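PDB 5W5P: tail fiber protein from Acinetobacter phage AM24, which probably recognises, and as other phage tailspikes do may degrade, the capsular polysaccharide of its Acinetobacter host. Local coordinates for residues A[309-315]-A[331-337]; A[515-521]-A[537-543]. Numbering follows the deposited sequence.

Contact 1 of 2, residues A[309-315]-A[331-337]; sequences IRCDGNL and GTFIGNY
Segments 309-315 and 331-337 run parallel, their end-to-end directions 1° apart, in register: Ile309 CA lies 4.9 Å from Gly331 CA, Arg310 CA 4.8 Å from Thr332 CA, Leu315 CA 4.9 Å from Tyr337 CA. Thr332 N donates to Ile309 O (2.9 Å) and Cys311 N to Thr332 O (3.0 Å). Both chains turn through Gly313 (phi/psi 56/24) and Gly335 (75/25), where Gly313 N donates to Ile334 O (2.9 Å); Tyr337 N to Asn314 O (2.8 Å) restores the pairing. Asn336 ND2 donates to Cys311 O (2.7 Å); Asn336 OD1 accepts from Asn314 N (2.9 Å) and Asn314 ND2 (3.2 Å), which also bonds to Val284 O. With Asn314 and Asn336 both chi1 m, and Asn372 OD1 accepting from Asn336 N, this is consistent with an asparagine ladder at a parallel beta-helix turn. Cys311 SG (chi1 m) lies 4.7 Å from the Phe333 (m) ring centroid, an oblique sulfur-aromatic contact. Ile334 N reaches Asp312 OD1 (2.9 Å) and, weakly, Cys311 O (3.4 Å): side chains supplement a backbone ladder weakened at the bend.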
loop_
_atom_site.group_PDB
_atom_site.type_symbol
_atom_site.label_atom_id
_atom_site.label_comp_id
_atom_site.label_asym_id
_atom_site.label_seq_id
_atom_site.Cartn_x
_atom_site.Cartn_y
_atom_site.Cartn_z
ATOM N N ILE A 309 3.277 -11.042 -5.686
ATOM C CA ILE A 309 4.451 -10.302 -5.238
ATOM C C ILE A 309 4.035 -8.850 -5.062
ATOM O O ILE A 309 3.240 -8.321 -5.846
ATOM C CB ILE A 309 5.638 -10.440 -6.219
ATOM C CG1 ILE A 309 6.861 -9.671 -5.706
ATOM C CG2 ILE A 309 5.263 -9.965 -7.615
ATOM C CD1 ILE A 309 8.126 -9.954 -6.471
ATOM N N ARG A 310 4.542 -8.214 -4.011
ATOM C CA ARG A 310 4.342 -6.788 -3.798
ATOM C C ARG A 310 5.711 -6.158 -3.612
ATOM O O ARG A 310 6.524 -6.665 -2.832
ATOM C CB ARG A 310 3.458 -6.497 -2.576
ATOM C CG ARG A 310 2.238 -7.387 -2.439
ATOM C CD ARG A 310 2.579 -8.696 -1.737
ATOM N NE ARG A 310 1.414 -9.261 -1.068
ATOM C CZ ARG A 310 1.357 -10.500 -0.591
ATOM N NH1 ARG A 310 0.250 -10.939 -0.007
ATOM N NH2 ARG A 310 2.406 -11.301 -0.703
ATOM N N CYS A 311 5.967 -5.072 -4.335
ATOM C CA CYS A 311 7.200 -4.300 -4.194
ATOM C C CYS A 311 6.802 -2.831 -4.113
ATOM O O CYS A 311 6.565 -2.192 -5.143
ATOM C CB CYS A 311 8.156 -4.564 -5.355
ATOM S SG CYS A 311 8.630 -6.310 -5.570
ATOM N N ASP A 312 6.729 -2.297 -2.892
ATOM C CA ASP A 312 6.186 -0.968 -2.652
ATOM C C ASP A 312 7.201 -0.072 -1.948
ATOM O O ASP A 312 7.957 -0.528 -1.086
ATOM C CB ASP A 312 4.904 -1.046 -1.815
ATOM C CG ASP A 312 3.861 -1.969 -2.426
ATOM O OD1 ASP A 312 3.858 -2.130 -3.665
ATOM O OD2 ASP A 312 3.038 -2.527 -1.665
ATOM N N GLY A 313 7.210 1.205 -2.329
ATOM C CA GLY A 313 7.962 2.220 -1.613
ATOM C C GLY A 313 9.444 1.961 -1.449
ATOM O O GLY A 313 10.056 2.499 -0.520
ATOM N N ASN A 314 10.046 1.156 -2.322
ATOM C CA ASN A 314 11.478 0.915 -2.258
ATOM C C ASN A 314 12.254 2.106 -2.815
ATOM O O ASN A 314 11.743 2.905 -3.605
ATOM C CB ASN A 314 11.857 -0.336 -3.048
ATOM C CG ASN A 314 11.424 -1.614 -2.366
ATOM O OD1 ASN A 314 11.958 -1.989 -1.320
ATOM N ND2 ASN A 314 10.459 -2.301 -2.966
ATOM N N LEU A 315 13.508 2.215 -2.385
ATOM C CA LEU A 315 14.493 3.074 -3.030
ATOM C C LEU A 315 15.401 2.194 -3.877
ATOM O O LEU A 315 15.869 1.151 -3.408
ATOM C CB LEU A 315 15.301 3.856 -1.996
ATOM C CG LEU A 315 16.654 4.463 -2.376
ATOM C CD1 LEU A 315 16.480 5.728 -3.176
ATOM C CD2 LEU A 315 17.451 4.753 -1.113
ATOM N N GLY A 331 0.296 -9.323 -8.969
ATOM C CA GLY A 331 1.462 -8.512 -8.655
ATOM C C GLY A 331 1.071 -7.059 -8.451
ATOM O O GLY A 331 0.168 -6.548 -9.115
ATOM N N THR A 332 1.758 -6.401 -7.516
ATOM C CA THR A 332 1.556 -4.984 -7.251
ATOM C C THR A 332 2.905 -4.307 -7.057
ATOM O O THR A 332 3.800 -4.862 -6.416
ATOM C CB THR A 332 0.660 -4.761 -6.017
ATOM O OG1 THR A 332 0.989 -5.714 -4.999
ATOM C CG2 THR A 332 -0.821 -4.901 -6.384
ATOM N N PHE A 333 3.053 -3.113 -7.635
ATOM C CA PHE A 333 4.265 -2.300 -7.501
ATOM C C PHE A 333 3.817 -0.856 -7.279
ATOM O O PHE A 333 3.516 -0.145 -8.242
ATOM C CB PHE A 333 5.163 -2.410 -8.730
ATOM C CG PHE A 333 5.613 -3.814 -9.041
ATOM C CD1 PHE A 333 4.767 -4.696 -9.699
ATOM C CD2 PHE A 333 6.889 -4.246 -8.702
ATOM C CE1 PHE A 333 5.164 -5.978 -9.996
ATOM C CE2 PHE A 333 7.295 -5.534 -9.000
ATOM C CZ PHE A 333 6.425 -6.402 -9.650
ATOM N N ILE A 334 3.793 -0.422 -6.019
ATOM C CA ILE A 334 3.180 0.841 -5.624
ATOM C C ILE A 334 4.252 1.755 -5.045
ATOM O O ILE A 334 4.848 1.451 -4.004
ATOM C CB ILE A 334 2.037 0.635 -4.619
ATOM C CG1 ILE A 334 1.089 -0.470 -5.103
ATOM C CG2 ILE A 334 1.319 1.961 -4.336
ATOM C CD1 ILE A 334 -0.163 -0.625 -4.261
ATOM N N GLY A 335 4.494 2.879 -5.714
ATOM C CA GLY A 335 5.245 3.961 -5.110
ATOM C C GLY A 335 6.738 3.762 -5.009
ATOM O O GLY A 335 7.372 4.355 -4.137
ATOM N N ASN A 336 7.325 2.941 -5.874
ATOM C CA ASN A 336 8.769 2.778 -5.846
ATOM C C ASN A 336 9.467 4.043 -6.338
ATOM O O ASN A 336 8.892 4.873 -7.048
ATOM C CB ASN A 336 9.195 1.579 -6.688
ATOM C CG ASN A 336 8.847 0.265 -6.028
ATOM O OD1 ASN A 336 9.297 -0.020 -4.916
ATOM N ND2 ASN A 336 8.018 -0.534 -6.697
ATOM N N TYR A 337 10.728 4.182 -5.938
ATOM C CA TYR A 337 11.570 5.319 -6.292
ATOM C C TYR A 337 12.773 4.773 -7.052
ATOM O O TYR A 337 13.668 4.161 -6.455
ATOM C CB TYR A 337 11.987 6.086 -5.033
ATOM C CG TYR A 337 12.900 7.283 -5.238
ATOM C CD1 TYR A 337 14.260 7.114 -5.476
ATOM C CD2 TYR A 337 12.412 8.582 -5.139
ATOM C CE1 TYR A 337 15.096 8.194 -5.644
ATOM C CE2 TYR A 337 13.247 9.674 -5.301
ATOM C CZ TYR A 337 14.589 9.474 -5.552
ATOM O OH TYR A 337 15.430 10.552 -5.715
HETATM O O HOH W 1 1.008 -4.059 -2.362
#

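Contact 2 of 2, residues A[515-521]-A[537-543]; sequences AKVSLVV and VAASLTG
Two neighbouring strands of a hairpin, 515-521 and 537-543, lie antiparallel; the axes of these short segments come within 4.6 Å, with 140° between their N-to-C directions, a marked twist. Ser518 with Ser540 and Val520 with Ala538 are hydrogen-bonded pairs: Ser518 N to Ser540 O and Ser540 N to Ser518 O both measure 3.0 Å, while Val520 N to Ala538 O and Ala538 N to Val520 O both measure 3.2 Å. Val517 with Leu541, Leu519 with Ala539 and Val521 with Val537 are the non-hydrogen-bonded pairs.

On the face carrying these last pairs, large residues close over a small one. The CB of Ala539 is a low spot, entered by Leu519 CD2 at 3.5 Å (chi1 m, chi2 t) and flanked by Val517 CG1 at 3.8 Å; Leu519 CD2 also reaches Val537 CG1 at 4.0 Å. Farther along, Leu541 CD1 approaches Ala515 CB (3.9 Å). Leu569 and Ile571 pack on Ala539.

The other face has Val520 CG1 against Ala538 CB at 3.9 Å and Thr542 CG2 against Ser518 CB at 3.7 Å; here a neighbouring subunit packs on Ser518, Val520, Ala538 and Ser540. Near Gly543, hydrogen-bonded pair of Lys516, the register slips by one. Lys516 O receives Thr542 N (2.7 Å) and Gly543 N (3.2 Å), and Lys516 N donates to Gly543 O (2.8 Å). A CB on Gly543 would come within 3.1 Å of Lys516 CG; its absence makes the hollow for the Lys516 chain (chi1 to chi3 m, m, m). Thr542 and Gly543 opposite Lys516 form a classic beta bulge in strand 535-546, outermost in this chain's five-stranded antiparallel sheet.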
loop_
_atom_site.group_PDB
_atom_site.type_symbol
_atom_site.label_atom_id
_atom_site.label_comp_id
_atom_site.label_asym_id
_atom_site.label_seq_id
_atom_site.Cartn_x
_atom_site.Cartn_y
_atom_site.Cartn_z
ATOM N N ALA A 515 -33.785 6.312 -29.876
ATOM C CA ALA A 515 -33.443 7.441 -30.727
ATOM C C ALA A 515 -31.988 7.828 -30.513
ATOM O O ALA A 515 -31.488 7.812 -29.383
ATOM C CB ALA A 515 -34.345 8.645 -30.439
ATOM N N LYS A 516 -31.309 8.173 -31.600
ATOM C CA LYS A 516 -29.952 8.700 -31.555
ATOM C C LYS A 516 -30.000 10.177 -31.925
ATOM O O LYS A 516 -30.401 10.528 -33.041
ATOM C CB LYS A 516 -29.037 7.928 -32.506
ATOM C CG LYS A 516 -29.160 6.413 -32.396
ATOM C CD LYS A 516 -28.763 5.919 -31.016
ATOM C CE LYS A 516 -27.297 6.223 -30.732
ATOM N NZ LYS A 516 -26.813 5.645 -29.439
ATOM N N VAL A 517 -29.601 11.037 -30.989
ATOM C CA VAL A 517 -29.660 12.484 -31.161
ATOM C C VAL A 517 -28.260 13.060 -31.007
ATOM O O VAL A 517 -27.458 12.558 -30.213
ATOM C CB VAL A 517 -30.633 13.131 -30.150
ATOM C CG1 VAL A 517 -30.692 14.636 -30.343
ATOM C CG2 VAL A 517 -32.022 12.528 -30.297
ATOM N N SER A 518 -27.969 14.108 -31.776
ATOM C CA SER A 518 -26.731 14.866 -31.660
ATOM C C SER A 518 -27.064 16.308 -31.293
ATOM O O SER A 518 -28.039 16.874 -31.797
ATOM C CB SER A 518 -25.931 14.813 -32.968
ATOM O OG SER A 518 -24.569 15.139 -32.759
ATOM N N LEU A 519 -26.257 16.900 -30.407
ATOM C CA LEU A 519 -26.512 18.230 -29.869
ATOM C C LEU A 519 -25.283 19.117 -29.993
ATOM O O LEU A 519 -24.145 18.642 -29.968
ATOM C CB LEU A 519 -26.900 18.188 -28.384
ATOM C CG LEU A 519 -27.960 17.201 -27.924
ATOM C CD1 LEU A 519 -28.068 17.231 -26.414
ATOM C CD2 LEU A 519 -29.274 17.563 -28.555
ATOM N N VAL A 520 -25.529 20.421 -30.084
ATOM C CA VAL A 520 -24.496 21.436 -29.917
ATOM C C VAL A 520 -25.042 22.496 -28.967
ATOM O O VAL A 520 -26.196 22.918 -29.099
ATOM C CB VAL A 520 -24.070 22.055 -31.265
ATOM C CG1 VAL A 520 -25.290 22.485 -32.075
ATOM C CG2 VAL A 520 -23.109 23.217 -31.051
ATOM N N VAL A 521 -24.232 22.900 -27.989
ATOM C CA VAL A 521 -24.617 23.893 -26.990
ATOM C C VAL A 521 -23.659 25.074 -27.098
ATOM O O VAL A 521 -22.438 24.888 -27.041
ATOM C CB VAL A 521 -24.598 23.302 -25.564
ATOM C CG1 VAL A 521 -25.335 24.214 -24.591
ATOM C CG2 VAL A 521 -25.202 21.904 -25.554
ATOM N N VAL A 537 -29.434 25.198 -27.588
ATOM C CA VAL A 537 -29.232 23.830 -28.042
ATOM C C VAL A 537 -29.877 23.662 -29.410
ATOM O O VAL A 537 -30.995 24.136 -29.645
ATOM C CB VAL A 537 -29.817 22.809 -27.042
ATOM C CG1 VAL A 537 -29.776 21.400 -27.622
ATOM C CG2 VAL A 537 -29.077 22.874 -25.712
ATOM N N ALA A 538 -29.168 22.987 -30.311
ATOM C CA ALA A 538 -29.725 22.492 -31.561
ATOM C C ALA A 538 -29.563 20.979 -31.587
ATOM O O ALA A 538 -28.467 20.466 -31.338
ATOM C CB ALA A 538 -29.040 23.129 -32.771
ATOM N N ALA A 539 -30.650 20.273 -31.872
ATOM C CA ALA A 539 -30.678 18.820 -31.881
ATOM C C ALA A 539 -30.965 18.298 -33.284
ATOM O O ALA A 539 -31.592 18.969 -34.106
ATOM C CB ALA A 539 -31.738 18.286 -30.912
ATOM N N SER A 540 -30.515 17.074 -33.541
ATOM C CA SER A 540 -30.771 16.428 -34.819
ATOM C C SER A 540 -30.930 14.934 -34.589
ATOM O O SER A 540 -30.094 14.316 -33.928
ATOM C CB SER A 540 -29.636 16.700 -35.806
ATOM O OG SER A 540 -29.935 16.171 -37.081
ATOM N N LEU A 541 -32.002 14.363 -35.127
ATOM C CA LEU A 541 -32.250 12.926 -35.029
ATOM C C LEU A 541 -31.337 12.217 -36.023
ATOM O O LEU A 541 -31.597 12.212 -37.228
ATOM C CB LEU A 541 -33.717 12.617 -35.302
ATOM C CG LEU A 541 -34.160 11.161 -35.163
ATOM C CD1 LEU A 541 -34.008 10.687 -33.721
ATOM C CD2 LEU A 541 -35.597 10.975 -35.649
ATOM N N THR A 542 -30.258 11.617 -35.520
ATOM C CA THR A 542 -29.308 10.921 -36.380
ATOM C C THR A 542 -29.682 9.467 -36.623
ATOM O O THR A 542 -29.261 8.889 -37.630
ATOM C CB THR A 542 -27.896 10.975 -35.783
ATOM O OG1 THR A 542 -27.725 9.913 -34.832
ATOM C CG2 THR A 542 -27.659 12.307 -35.099
ATOM N N GLY A 543 -30.448 8.857 -35.727
ATOM C CA GLY A 543 -30.805 7.460 -35.878
ATOM C C GLY A 543 -32.069 7.145 -35.118
ATOM O O GLY A 543 -32.392 7.795 -34.117
#

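Overall arrangement
Contact 1 lies near the middle of the elongated chain and is largely buried; contact 2, in the C-terminal part, is partly buried, their centres about 48 Å apart and their nearest atoms about 36 Å. They share no strand. Contact 1 joins consecutive rungs of the parallel beta-helix, where polar side chains at a bend supplement the backbone bonding, whereas contact 2 joins two strands of an antiparallel hairpin, held by backbone bonds and mostly aliphatic contacts, with a bulge. Each also meets other subunits of the trimer: Ile334 packs on its counterparts in both neighbouring subunits, while Lys516 bonds to Asn497 of its own chain and forms a salt bridge to Asp495 of a neighbouring subunit.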